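Local coordinates for protein 2-hydroxy-3-oxopropionate reductase (Polaromonas sp. JS666, PDB 4DLL) that probably catalyses the NAD(P)H-dependent reduction of 2-hydroxy-3-oxopropionate (tartronate semialdehyde) to glycerate, at residues I143-S151 / L162-F173; A85-L95 / A113-A124. All coordinates share one frame; numbering follows the deposited sequence.

In the fold
Both contacts belong to the coenzyme-binding domain and to one mixed eight-stranded sheet, and their centres lie about 12 Å apart. Interaction 2 comes first along the chain and pairs parallel strands 90-93 and 119-122. Interaction 1 follows, pairing strand 144-151 with 162-167, which runs antiparallel to it. Strands 119-122 and 144-151 are sheet neighbours, so the four segments form a continuous run of strands. The join is direct: Thr-148 N lies 2.8 Å from Asp-122 O, a probable hydrogen bond, and Ile-143 CG2 packs on Met-114 CE. Interaction 2 lies in the parallel Rossmann-type part of the sheet, and interaction 1 makes the antiparallel step beyond it, where it also meets the start of helix 194-222.

Interaction 1 of 2, residues I143-S151 / L162-F173; sequences IAHLDTPVS and LVIMAGGKPADF
Val-150 and Ile-164 form a non-hydrogen-bonded antiparallel pair whose side chains lie side by side, Val-150 CG1 3.6 Å from Ile-164 CG1. Both CG1 branches stand anti to their carbonyl carbons (chi1 -48° and -57°), and the two side chains point the same way from paired backbones; Val-150 CG2 reaches Leu-162 CD1. On the face opposite Ile-164, the selenomethionine Met-165 bends at chi2 and chi3, folding CE back over the neighbouring strand, 3.1 Å from Pro-149 O and against Val-150 C. Its backbone N bonds Pro-149 O at 2.8 Å, almost straight, and Ser-151 and Val-163 exchange two further bonds.

Asp-147 and Gly-167 likewise exchange backbone bonds. The carboxylate of Asp-147 lies close against Gly-167, OD1 3.1 Å from Gly-167 CA.

Toward the helix starting at Pro-170, Leu-146 straddles the junction: CD1 meets Asp-172 CB at 3.7 Å, and CD2 lies at the edge of the Phe-173 ring. A water donates to His-145 O and Asp-172 OD2 and accepts from Lys-169 N, bridging strand and helix start. In this antiparallel extension, backbone amides set the register. Asp-147 OD1 also sits 2.9 Å from Gly-167 O, two acceptors whose repulsion is probably offset by the Gly-193 and Gln-196 N-H groups that bind the buried carboxylate.

Interaction 2 of 2, residues A85-L95 / A113-A124; sequences ARDADIVVSML and AMKPGSLFLDMA
Strands 90-93 and 119-122 pair in parallel within the interior of the sheet, Ile-90 beside Leu-119 and Ser-93 beside Asp-122, with axes 4.7 Å apart and 19° from parallel. The backbone ladder is regular: Val-91 N donates to Leu-119 O and Val-91 O accepts from Leu-121 N, each at 2.8 Å, and Ser-93 N continues it to Leu-121 O.

One face of the pair carries Ile-90, Val-92, Leu-119 and Leu-121; Ile-90 CG2 rests 4.0 Å from Leu-121 CD2, and Leu-121 continues outward onto helix 170-183. The opposite face holds Val-91, Ser-93, Phe-120 and Asp-122. There Phe-120 has CG anti to the backbone N (chi1 179°), which carries its ring along the neighbouring strand: CD2 meets Val-91 CG1, and CZ comes 3.6 Å from Ser-93 CB. Beyond the segments, the ring also meets that of His-145.

The two strands belong to a Rossmann-type coenzyme fold and are joined by a beta-alpha-beta crossover through helices 98-107 and 110-113; strand 33-37, which leads into the probable glycine-rich GxGxxG turn, flanks 90-93 on its other edge.

At the N-terminal end, Lys-115 bends at chi3 and chi4 to bring NZ 2.8 Å from Asp-89 OD1, a salt bridge made from above the carboxylate plane, 41° out of it. NZ also gives a weak bond to Asp-87 O. Each aspartate has a further partner, since Asp-87 OD2 pairs with Lys-33 NZ and Asp-89 OD2 accepts from the backbone of Arg-32 and Lys-33. A water donating to both Asp-89 O and Gly-117 O ties the type II turn Lys-115 to Ser-118 to this end. Past the C-terminal ends, two selenomethionines lie side by side, with Met-94 CE 3.7 Å from Met-123 SE.

Interaction 1 of 2, residues I143-S151 / L162-F173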
loop_
_atom_site.group_PDB
_atom_site.type_symbol
_atom_site.label_atom_id
_atom_site.label_comp_id
_atom_site.label_asym_id
_atom_site.label_seq_id
_atom_site.Cartn_x
_atom_site.Cartn_y
_atom_site.Cartn_z
ATOM N N ILE A 143 -11.884 11.116 35.697
ATOM C CA ILE A 143 -10.641 10.956 34.914
ATOM C C ILE A 143 -10.982 10.802 33.444
ATOM O O ILE A 143 -11.781 9.922 33.056
ATOM C CB ILE A 143 -9.820 9.702 35.323
ATOM C CG1 ILE A 143 -9.569 9.623 36.833
ATOM C CG2 ILE A 143 -8.519 9.635 34.562
ATOM C CD1 ILE A 143 -9.445 8.179 37.261
ATOM N N ALA A 144 -10.352 11.676 32.661
ATOM C CA ALA A 144 -10.415 11.705 31.212
ATOM C C ALA A 144 -9.684 10.524 30.588
ATOM O O ALA A 144 -8.777 9.971 31.150
ATOM C CB ALA A 144 -9.819 13.107 30.648
ATOM N N HIS A 145 -10.072 10.185 29.380
ATOM C CA HIS A 145 -9.559 9.051 28.654
ATOM C C HIS A 145 -9.513 9.500 27.205
ATOM O O HIS A 145 -10.458 10.105 26.716
ATOM C CB HIS A 145 -10.568 7.931 28.775
ATOM C CG HIS A 145 -10.118 6.614 28.215
ATOM N ND1 HIS A 145 -10.246 6.293 26.880
ATOM C CD2 HIS A 145 -9.634 5.506 28.826
ATOM C CE1 HIS A 145 -9.794 5.066 26.682
ATOM N NE2 HIS A 145 -9.412 4.573 27.842
ATOM N N LEU A 146 -8.394 9.243 26.534
ATOM C CA LEU A 146 -8.358 9.262 25.078
ATOM C C LEU A 146 -7.799 7.947 24.675
ATOM O O LEU A 146 -7.051 7.357 25.448
ATOM C CB LEU A 146 -7.359 10.273 24.561
ATOM C CG LEU A 146 -7.816 11.676 24.590
ATOM C CD1 LEU A 146 -7.603 12.021 25.983
ATOM C CD2 LEU A 146 -6.789 12.345 23.710
ATOM N N ASP A 147 -8.076 7.534 23.446
ATOM C CA ASP A 147 -7.522 6.282 22.976
ATOM C C ASP A 147 -6.663 6.749 21.830
ATOM O O ASP A 147 -7.178 7.388 20.897
ATOM C CB ASP A 147 -8.604 5.209 22.588
ATOM C CG ASP A 147 -9.711 5.751 21.687
ATOM O OD1 ASP A 147 -10.485 6.663 22.108
ATOM O OD2 ASP A 147 -9.847 5.239 20.558
ATOM N N THR A 148 -5.360 6.514 21.967
ATOM C CA THR A 148 -4.369 7.114 21.110
ATOM C C THR A 148 -3.349 6.102 20.570
ATOM O O THR A 148 -2.132 6.198 20.861
ATOM C CB THR A 148 -3.667 8.354 21.795
ATOM O OG1 THR A 148 -2.764 7.937 22.812
ATOM C CG2 THR A 148 -4.701 9.296 22.419
ATOM N N PRO A 149 -3.831 5.103 19.799
ATOM C CA PRO A 149 -2.873 4.183 19.107
ATOM C C PRO A 149 -2.021 4.834 18.058
ATOM O O PRO A 149 -2.376 5.922 17.525
ATOM C CB PRO A 149 -3.779 3.161 18.438
ATOM C CG PRO A 149 -5.082 3.850 18.340
ATOM C CD PRO A 149 -5.217 4.733 19.524
ATOM N N VAL A 150 -0.914 4.168 17.767
ATOM C CA VAL A 150 0.124 4.655 16.857
ATOM C C VAL A 150 0.373 3.721 15.681
ATOM O O VAL A 150 0.096 2.508 15.752
ATOM C CB VAL A 150 1.457 4.989 17.589
ATOM C CG1 VAL A 150 1.161 5.870 18.859
ATOM C CG2 VAL A 150 2.251 3.706 17.959
ATOM N N SER A 151 0.791 4.287 14.563
ATOM C CA SER A 151 1.455 3.490 13.535
ATOM C C SER A 151 2.848 4.108 13.263
ATOM O O SER A 151 3.076 5.297 13.559
ATOM C CB SER A 151 0.587 3.400 12.276
ATOM O OG SER A 151 1.174 2.524 11.290
ATOM N N LEU A 162 6.092 9.162 14.558
ATOM C CA LEU A 162 4.914 8.257 14.640
ATOM C C LEU A 162 3.744 9.039 14.095
ATOM O O LEU A 162 3.783 10.255 13.984
ATOM C CB LEU A 162 4.605 7.776 16.066
ATOM C CG LEU A 162 5.685 6.817 16.606
ATOM C CD1 LEU A 162 5.409 6.439 18.063
ATOM C CD2 LEU A 162 5.961 5.516 15.761
ATOM N N VAL A 163 2.740 8.277 13.704
ATOM C CA VAL A 163 1.396 8.761 13.436
ATOM C C VAL A 163 0.451 8.208 14.538
ATOM O O VAL A 163 0.530 7.022 14.888
ATOM C CB VAL A 163 1.112 8.358 11.970
ATOM C CG1 VAL A 163 -0.135 7.567 11.760
ATOM C CG2 VAL A 163 1.375 9.535 11.048
ATOM N N ILE A 164 -0.325 9.098 15.153
ATOM C CA ILE A 164 -1.153 8.816 16.326
ATOM C C ILE A 164 -2.617 9.132 16.027
ATOM O O ILE A 164 -2.980 10.229 15.536
ATOM C CB ILE A 164 -0.694 9.625 17.579
ATOM C CG1 ILE A 164 0.755 9.355 17.919
ATOM C CG2 ILE A 164 -1.562 9.353 18.812
ATOM C CD1 ILE A 164 1.486 10.636 18.443
HETATM N N MSE A 165 -3.460 8.154 16.301
HETATM C CA MSE A 165 -4.848 8.229 15.949
HETATM C C MSE A 165 -5.650 8.236 17.230
HETATM O O MSE A 165 -5.761 7.164 17.915
HETATM C CB MSE A 165 -5.266 6.982 15.135
HETATM C CG MSE A 165 -4.611 6.783 13.758
HETATM SE SE MSE A 165 -4.257 4.778 13.656
HETATM C CE MSE A 165 -2.640 4.924 14.619
ATOM N N ALA A 166 -6.254 9.382 17.505
ATOM C CA ALA A 166 -6.886 9.695 18.805
ATOM C C ALA A 166 -8.413 9.662 18.834
ATOM O O ALA A 166 -9.081 10.144 17.903
ATOM C CB ALA A 166 -6.351 11.086 19.340
ATOM N N GLY A 167 -8.980 9.061 19.885
ATOM C CA GLY A 167 -10.457 9.047 20.094
ATOM C C GLY A 167 -10.698 9.779 21.399
ATOM O O GLY A 167 -9.950 9.545 22.347
ATOM N N GLY A 168 -11.695 10.693 21.452
ATOM C CA GLY A 168 -12.149 11.288 22.728
ATOM C C GLY A 168 -12.665 12.706 22.538
ATOM O O GLY A 168 -13.029 13.088 21.426
ATOM N N LYS A 169 -12.633 13.505 23.606
ATOM C CA LYS A 169 -13.262 14.831 23.575
ATOM C C LYS A 169 -12.243 15.886 23.087
ATOM O O LYS A 169 -11.081 15.732 23.337
ATOM C CB LYS A 169 -13.925 15.156 24.951
ATOM C CG LYS A 169 -14.943 14.027 25.439
ATOM C CD LYS A 169 -16.170 13.787 24.392
ATOM C CE LYS A 169 -16.794 12.341 24.322
ATOM N NZ LYS A 169 -16.066 11.345 23.368
ATOM N N PRO A 170 -12.672 16.932 22.352
ATOM C CA PRO A 170 -11.670 17.869 21.817
ATOM C C PRO A 170 -10.814 18.505 22.907
ATOM O O PRO A 170 -9.603 18.494 22.790
ATOM C CB PRO A 170 -12.510 18.910 21.066
ATOM C CG PRO A 170 -13.692 18.197 20.676
ATOM C CD PRO A 170 -14.013 17.294 21.880
ATOM N N ALA A 171 -11.430 18.987 23.985
ATOM C CA ALA A 171 -10.691 19.562 25.121
ATOM C C ALA A 171 -9.633 18.637 25.707
ATOM O O ALA A 171 -8.553 19.085 26.019
ATOM C CB ALA A 171 -11.652 20.010 26.216
ATOM N N ASP A 172 -9.938 17.344 25.848
ATOM C CA ASP A 172 -8.966 16.400 26.377
ATOM C C ASP A 172 -7.814 16.219 25.358
ATOM O O ASP A 172 -6.622 16.206 25.731
ATOM C CB ASP A 172 -9.658 15.061 26.698
ATOM C CG ASP A 172 -10.582 15.147 27.916
ATOM O OD1 ASP A 172 -10.257 15.900 28.852
ATOM O OD2 ASP A 172 -11.610 14.434 27.978
ATOM N N PHE A 173 -8.180 16.110 24.064
ATOM C CA PHE A 173 -7.207 15.959 23.021
ATOM C C PHE A 173 -6.299 17.178 22.980
ATOM O O PHE A 173 -5.096 17.007 22.827
ATOM C CB PHE A 173 -7.879 15.737 21.646
ATOM C CG PHE A 173 -6.914 15.752 20.488
ATOM C CD1 PHE A 173 -6.170 14.586 20.169
ATOM C CD2 PHE A 173 -6.740 16.923 19.720
ATOM C CE1 PHE A 173 -5.276 14.550 19.114
ATOM C CE2 PHE A 173 -5.821 16.936 18.638
ATOM C CZ PHE A 173 -5.085 15.751 18.318
HETATM O O HOH W 1 -11.718 12.381 26.184
#

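Interaction 2 of 2, residues A85-L95 / A113-A124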
loop_
_atom_site.group_PDB
_atom_site.type_symbol
_atom_site.label_atom_id
_atom_site.label_comp_id
_atom_site.label_asym_id
_atom_site.label_seq_id
_atom_site.Cartn_x
_atom_site.Cartn_y
_atom_site.Cartn_z
ATOM N N ALA A 85 1.274 5.803 39.101
ATOM C CA ALA A 85 0.224 6.627 38.488
ATOM C C ALA A 85 -0.218 7.822 39.319
ATOM O O ALA A 85 -0.558 8.886 38.789
ATOM C CB ALA A 85 -1.000 5.741 38.147
ATOM N N ARG A 86 -0.199 7.643 40.627
ATOM C CA ARG A 86 -0.882 8.562 41.504
ATOM C C ARG A 86 -0.623 10.059 41.312
ATOM O O ARG A 86 -1.559 10.845 41.354
ATOM C CB ARG A 86 -0.728 8.120 42.966
ATOM C CG ARG A 86 0.664 8.131 43.543
ATOM C CD ARG A 86 0.628 7.697 45.029
ATOM N NE ARG A 86 -0.548 8.224 45.731
ATOM C CZ ARG A 86 -0.678 9.478 46.187
ATOM N NH1 ARG A 86 0.299 10.386 46.028
ATOM N NH2 ARG A 86 -1.812 9.826 46.800
ATOM N N ASP A 87 0.611 10.460 41.087
ATOM C CA ASP A 87 0.908 11.912 41.014
ATOM C C ASP A 87 0.992 12.435 39.560
ATOM O O ASP A 87 1.303 13.615 39.304
ATOM C CB ASP A 87 2.187 12.240 41.834
ATOM C CG ASP A 87 2.432 13.762 42.003
ATOM O OD1 ASP A 87 1.466 14.537 42.328
ATOM O OD2 ASP A 87 3.619 14.179 41.813
ATOM N N ALA A 88 0.648 11.558 38.612
ATOM C CA ALA A 88 0.762 11.858 37.187
ATOM C C ALA A 88 -0.312 12.818 36.762
ATOM O O ALA A 88 -1.453 12.740 37.231
ATOM C CB ALA A 88 0.663 10.605 36.354
ATOM N N ASP A 89 0.080 13.715 35.870
ATOM C CA ASP A 89 -0.846 14.520 35.065
ATOM C C ASP A 89 -1.424 13.691 33.923
ATOM O O ASP A 89 -2.595 13.806 33.629
ATOM C CB ASP A 89 -0.082 15.700 34.456
ATOM C CG ASP A 89 0.508 16.607 35.509
ATOM O OD1 ASP A 89 -0.210 16.951 36.454
ATOM O OD2 ASP A 89 1.695 16.962 35.402
ATOM N N ILE A 90 -0.574 12.902 33.260
ATOM C CA ILE A 90 -0.964 12.053 32.139
ATOM C C ILE A 90 -0.416 10.634 32.408
ATOM O O ILE A 90 0.779 10.460 32.676
ATOM C CB ILE A 90 -0.479 12.618 30.831
ATOM C CG1 ILE A 90 -1.063 14.047 30.609
ATOM C CG2 ILE A 90 -0.809 11.654 29.691
ATOM C CD1 ILE A 90 -0.874 14.606 29.178
ATOM N N VAL A 91 -1.295 9.644 32.418
ATOM C CA VAL A 91 -0.859 8.254 32.514
ATOM C C VAL A 91 -1.000 7.571 31.153
ATOM O O VAL A 91 -2.085 7.531 30.590
ATOM C CB VAL A 91 -1.649 7.510 33.600
ATOM C CG1 VAL A 91 -1.402 5.958 33.518
ATOM C CG2 VAL A 91 -1.284 8.075 35.000
ATOM N N VAL A 92 0.107 7.058 30.629
ATOM C CA VAL A 92 0.135 6.412 29.328
ATOM C C VAL A 92 0.240 4.900 29.495
ATOM O O VAL A 92 1.277 4.414 29.970
ATOM C CB VAL A 92 1.320 6.918 28.499
ATOM C CG1 VAL A 92 1.279 6.352 27.099
ATOM C CG2 VAL A 92 1.315 8.460 28.461
ATOM N N SER A 93 -0.824 4.168 29.131
ATOM C CA SER A 93 -0.738 2.684 28.986
ATOM C C SER A 93 -0.131 2.139 27.660
ATOM O O SER A 93 -0.585 2.431 26.561
ATOM C CB SER A 93 -2.098 2.005 29.278
ATOM O OG SER A 93 -2.191 0.750 28.604
HETATM N N MSE A 94 0.884 1.292 27.787
HETATM C CA MSE A 94 1.464 0.605 26.652
HETATM C C MSE A 94 1.369 -0.903 26.904
HETATM O O MSE A 94 2.277 -1.714 26.619
HETATM C CB MSE A 94 2.886 1.086 26.452
HETATM C CG MSE A 94 2.910 2.555 26.014
HETATM SE SE MSE A 94 4.718 3.135 25.874
HETATM C CE MSE A 94 4.546 4.940 25.089
ATOM N N LEU A 95 0.241 -1.273 27.463
ATOM C CA LEU A 95 -0.008 -2.632 27.815
ATOM C C LEU A 95 -0.477 -3.438 26.580
ATOM O O LEU A 95 -0.679 -2.885 25.509
ATOM C CB LEU A 95 -1.033 -2.646 28.942
ATOM C CG LEU A 95 -0.577 -1.869 30.148
ATOM C CD1 LEU A 95 -1.716 -1.652 31.102
ATOM C CD2 LEU A 95 0.532 -2.633 30.821
ATOM N N ALA A 113 -6.477 5.436 42.263
ATOM C CA ALA A 113 -5.411 6.301 42.752
ATOM C C ALA A 113 -5.079 7.566 41.928
ATOM O O ALA A 113 -4.409 8.454 42.427
ATOM C CB ALA A 113 -4.164 5.479 42.997
HETATM N N MSE A 114 -5.562 7.673 40.698
HETATM C CA MSE A 114 -5.260 8.884 39.908
HETATM C C MSE A 114 -5.888 10.202 40.426
HETATM O O MSE A 114 -7.017 10.217 40.892
HETATM C CB MSE A 114 -5.559 8.667 38.424
HETATM C CG MSE A 114 -4.551 7.735 37.696
HETATM SE SE MSE A 114 -5.198 7.190 35.845
HETATM C CE MSE A 114 -5.228 8.987 34.879
ATOM N N LYS A 115 -5.115 11.283 40.322
ATOM C CA LYS A 115 -5.519 12.688 40.529
ATOM C C LYS A 115 -6.858 13.048 39.917
ATOM O O LYS A 115 -7.253 12.471 38.924
ATOM C CB LYS A 115 -4.521 13.620 39.837
ATOM C CG LYS A 115 -3.362 14.129 40.670
ATOM C CD LYS A 115 -2.802 15.471 40.099
ATOM C CE LYS A 115 -1.690 15.249 39.072
ATOM N NZ LYS A 115 -0.541 16.253 39.116
ATOM N N PRO A 116 -7.557 14.037 40.490
ATOM C CA PRO A 116 -8.604 14.630 39.677
ATOM C C PRO A 116 -7.925 15.519 38.605
ATOM O O PRO A 116 -6.805 15.993 38.804
ATOM C CB PRO A 116 -9.426 15.459 40.698
ATOM C CG PRO A 116 -8.837 15.164 42.064
ATOM C CD PRO A 116 -7.426 14.725 41.792
ATOM N N GLY A 117 -8.568 15.675 37.457
ATOM C CA GLY A 117 -7.983 16.416 36.312
ATOM C C GLY A 117 -6.966 15.646 35.452
ATOM O O GLY A 117 -6.549 16.118 34.411
ATOM N N SER A 118 -6.558 14.467 35.880
ATOM C CA SER A 118 -5.515 13.764 35.187
ATOM C C SER A 118 -6.115 13.121 33.922
ATOM O O SER A 118 -7.334 12.934 33.823
ATOM C CB SER A 118 -4.892 12.693 36.114
ATOM O OG SER A 118 -5.877 11.725 36.494
ATOM N N LEU A 119 -5.252 12.710 33.014
ATOM C CA LEU A 119 -5.666 12.095 31.768
ATOM C C LEU A 119 -5.029 10.714 31.628
ATOM O O LEU A 119 -3.874 10.542 31.987
ATOM C CB LEU A 119 -5.197 12.946 30.568
ATOM C CG LEU A 119 -6.239 13.862 29.921
ATOM C CD1 LEU A 119 -6.477 15.123 30.807
ATOM C CD2 LEU A 119 -5.881 14.238 28.492
ATOM N N PHE A 120 -5.789 9.776 31.063
ATOM C CA PHE A 120 -5.316 8.461 30.761
ATOM C C PHE A 120 -5.299 8.267 29.251
ATOM O O PHE A 120 -6.304 8.413 28.621
ATOM C CB PHE A 120 -6.201 7.428 31.430
ATOM C CG PHE A 120 -5.815 5.995 31.159
ATOM C CD1 PHE A 120 -6.363 5.309 30.077
ATOM C CD2 PHE A 120 -4.997 5.306 32.033
ATOM C CE1 PHE A 120 -6.070 3.948 29.811
ATOM C CE2 PHE A 120 -4.674 3.945 31.801
ATOM C CZ PHE A 120 -5.219 3.263 30.673
ATOM N N LEU A 121 -4.125 7.958 28.705
ATOM C CA LEU A 121 -3.897 7.765 27.275
ATOM C C LEU A 121 -3.718 6.291 27.061
ATOM O O LEU A 121 -2.724 5.731 27.533
ATOM C CB LEU A 121 -2.628 8.509 26.819
ATOM C CG LEU A 121 -2.827 9.881 26.145
ATOM C CD1 LEU A 121 -3.771 10.780 26.876
ATOM C CD2 LEU A 121 -1.524 10.608 25.911
ATOM N N ASP A 122 -4.667 5.656 26.373
ATOM C CA ASP A 122 -4.494 4.262 26.005
ATOM C C ASP A 122 -3.960 4.091 24.599
ATOM O O ASP A 122 -4.617 4.430 23.618
ATOM C CB ASP A 122 -5.737 3.399 26.241
ATOM C CG ASP A 122 -5.359 1.913 26.394
ATOM O OD1 ASP A 122 -4.258 1.522 25.880
ATOM O OD2 ASP A 122 -6.114 1.143 27.057
HETATM N N MSE A 123 -2.722 3.606 24.558
HETATM C CA MSE A 123 -1.993 3.272 23.339
HETATM C C MSE A 123 -2.046 1.800 23.074
HETATM O O MSE A 123 -1.839 1.397 21.959
HETATM C CB MSE A 123 -0.530 3.637 23.467
HETATM C CG MSE A 123 -0.345 5.090 23.674
HETATM SE SE MSE A 123 1.471 5.583 23.162
HETATM C CE MSE A 123 0.901 7.403 22.284
ATOM N N ALA A 124 -2.291 0.984 24.080
ATOM C CA ALA A 124 -2.513 -0.468 23.840
ATOM C C ALA A 124 -3.488 -0.737 22.633
ATOM O O ALA A 124 -4.340 0.094 22.305
ATOM C CB ALA A 124 -3.034 -1.085 25.085
HETATM O O HOH W 2 -2.464 10.654 38.399
HETATM O O HOH W 3 -4.384 16.144 32.969
#